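Local coordinates for peptide-43 (Lutzomyia longipalpis, PDB 7JQD), which is a shortened form of the sand-fly vasodilator maxadilan that probably binds the PAC1 receptor as an antagonist, at residues C5-A10 with A26-K31. Numbering follows the deposited sequence.
Sequences CQFRKA and ACMKQK
With CG anti to its own backbone N (chi1 -178°), Phe7 swings its ring toward Met28, although its CB starts away from helix 21-37. The Met28 chain bends at chi2 and chi3, and this turns its methyl back to the ring. Met28 CE lies 3.7 Å from Phe7 CE1. The methyl comes to the ring obliquely, and the two side chains cross at about a right angle. Met28 SD sits beside the backbone of Ala10, 3.8 Å from its C, and also touches its CB. Ala10 CB points at the other helix and packs on Lys31 CB and, at 3.6 Å, on Lys31 CG. The lysine chain bends so that its NZ reaches past Ala10 to a salt bridge with Asp13. A water donates to Lys31 O (3.0 Å) and makes a weak bond to Gln6 OE1. The bound protein partner covers one side of the contact. An aromatic side chain of that other chain meets the Phe7 ring edge-to-face. An alanine in place of Met28 would probably leave the Phe7 ring and Ala10 without their apolar neighbour and open a gap between the helices. The short segments run at 156° to each other, and the Cys14-Cys27 disulfide also ties their helices. This is a disulfide-linked antiparallel helical hairpin.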
loop_
_atom_site.group_PDB
_atom_site.type_symbol
_atom_site.label_atom_id
_atom_site.label_comp_id
_atom_site.label_asym_id
_atom_site.label_seq_id
_atom_site.Cartn_x
_atom_site.Cartn_y
_atom_site.Cartn_z
ATOM N N CYS B 5 -4.618 6.344 -3.107
ATOM C CA CYS B 5 -5.831 6.643 -2.352
ATOM C C CYS B 5 -6.936 5.638 -2.639
ATOM O O CYS B 5 -7.598 5.160 -1.716
ATOM C CB CYS B 5 -6.291 8.062 -2.682
ATOM S SG CYS B 5 -7.774 8.599 -1.844
ATOM N N GLN B 6 -7.146 5.298 -3.915
ATOM C CA GLN B 6 -8.246 4.413 -4.283
ATOM C C GLN B 6 -7.960 2.970 -3.884
ATOM O O GLN B 6 -8.894 2.212 -3.588
ATOM C CB GLN B 6 -8.532 4.520 -5.789
ATOM C CG GLN B 6 -8.482 5.942 -6.346
ATOM C CD GLN B 6 -8.925 6.066 -7.811
ATOM O OE1 GLN B 6 -9.590 5.182 -8.342
ATOM N NE2 GLN B 6 -8.503 7.155 -8.477
ATOM N N PHE B 7 -6.687 2.575 -3.851
ATOM C CA PHE B 7 -6.351 1.220 -3.419
ATOM C C PHE B 7 -6.614 1.037 -1.925
ATOM O O PHE B 7 -7.216 0.043 -1.504
ATOM C CB PHE B 7 -4.897 0.927 -3.762
ATOM C CG PHE B 7 -4.450 -0.444 -3.399
ATOM C CD1 PHE B 7 -4.763 -1.526 -4.209
ATOM C CD2 PHE B 7 -3.695 -0.657 -2.264
ATOM C CE1 PHE B 7 -4.326 -2.797 -3.884
ATOM C CE2 PHE B 7 -3.259 -1.921 -1.933
ATOM C CZ PHE B 7 -3.573 -2.989 -2.734
ATOM N N ARG B 8 -6.176 1.987 -1.107
ATOM C CA ARG B 8 -6.504 1.943 0.312
ATOM C C ARG B 8 -8.007 1.888 0.523
ATOM O O ARG B 8 -8.498 1.081 1.321
ATOM C CB ARG B 8 -5.923 3.151 1.043
ATOM C CG ARG B 8 -6.531 3.358 2.412
ATOM C CD ARG B 8 -6.223 2.186 3.318
ATOM N NE ARG B 8 -6.709 2.413 4.677
ATOM C CZ ARG B 8 -6.050 3.107 5.600
ATOM N NH1 ARG B 8 -6.572 3.263 6.803
ATOM N NH2 ARG B 8 -4.878 3.660 5.314
ATOM N N LYS B 9 -8.757 2.754 -0.167
ATOM C CA LYS B 9 -10.207 2.727 -0.025
ATOM C C LYS B 9 -10.759 1.378 -0.472
ATOM O O LYS B 9 -11.581 0.766 0.223
ATOM C CB LYS B 9 -10.839 3.870 -0.814
ATOM C CG LYS B 9 -10.607 5.264 -0.243
ATOM C CD LYS B 9 -11.456 6.294 -0.989
ATOM C CE LYS B 9 -11.397 7.682 -0.347
ATOM N NZ LYS B 9 -12.401 8.649 -0.916
ATOM N N ALA B 10 -10.281 0.876 -1.616
ATOM C CA ALA B 10 -10.677 -0.454 -2.078
ATOM C C ALA B 10 -10.483 -1.493 -0.983
ATOM O O ALA B 10 -11.426 -2.200 -0.613
ATOM C CB ALA B 10 -9.879 -0.840 -3.320
ATOM N N ALA B 26 -12.383 -10.869 -5.430
ATOM C CA ALA B 26 -13.341 -10.519 -6.467
ATOM C C ALA B 26 -13.742 -9.062 -6.354
ATOM O O ALA B 26 -13.652 -8.308 -7.329
ATOM C CB ALA B 26 -14.567 -11.426 -6.387
ATOM N N CYS B 27 -14.186 -8.646 -5.167
ATOM C CA CYS B 27 -14.432 -7.227 -4.918
ATOM C C CYS B 27 -13.200 -6.393 -5.253
ATOM O O CYS B 27 -13.312 -5.321 -5.856
ATOM C CB CYS B 27 -14.858 -7.029 -3.466
ATOM S SG CYS B 27 -14.961 -5.325 -2.922
ATOM N N MET B 28 -12.006 -6.887 -4.904
ATOM C CA MET B 28 -10.778 -6.166 -5.240
ATOM C C MET B 28 -10.539 -6.120 -6.750
ATOM O O MET B 28 -10.125 -5.080 -7.284
ATOM C CB MET B 28 -9.581 -6.794 -4.516
ATOM C CG MET B 28 -9.470 -6.408 -3.041
ATOM S SD MET B 28 -9.300 -4.624 -2.759
ATOM C CE MET B 28 -7.585 -4.343 -3.268
ATOM N N LYS B 29 -10.766 -7.234 -7.455
ATOM C CA LYS B 29 -10.713 -7.198 -8.917
ATOM C C LYS B 29 -11.653 -6.141 -9.465
ATOM O O LYS B 29 -11.284 -5.377 -10.364
ATOM C CB LYS B 29 -11.067 -8.559 -9.515
ATOM C CG LYS B 29 -9.914 -9.517 -9.539
ATOM C CD LYS B 29 -10.368 -10.899 -9.961
ATOM C CE LYS B 29 -9.189 -11.858 -9.981
ATOM N NZ LYS B 29 -9.609 -13.287 -9.948
ATOM N N GLN B 30 -12.867 -6.070 -8.920
ATOM C CA GLN B 30 -13.812 -5.054 -9.362
ATOM C C GLN B 30 -13.293 -3.647 -9.077
ATOM O O GLN B 30 -13.440 -2.752 -9.915
ATOM C CB GLN B 30 -15.173 -5.281 -8.701
ATOM C CG GLN B 30 -16.195 -4.206 -8.999
ATOM C CD GLN B 30 -16.430 -3.955 -10.497
ATOM O OE1 GLN B 30 -16.286 -4.854 -11.332
ATOM N NE2 GLN B 30 -16.809 -2.726 -10.832
ATOM N N LYS B 31 -12.655 -3.439 -7.916
ATOM C CA LYS B 31 -12.143 -2.114 -7.573
ATOM C C LYS B 31 -11.015 -1.678 -8.503
ATOM O O LYS B 31 -10.841 -0.475 -8.751
ATOM C CB LYS B 31 -11.664 -2.085 -6.121
ATOM C CG LYS B 31 -12.778 -2.035 -5.063
ATOM C CD LYS B 31 -13.934 -1.174 -5.487
ATOM C CE LYS B 31 -14.971 -1.120 -4.396
ATOM N NZ LYS B 31 -14.373 -0.459 -3.214
HETATM O O HOH W 1 -11.299 2.304 -7.813
#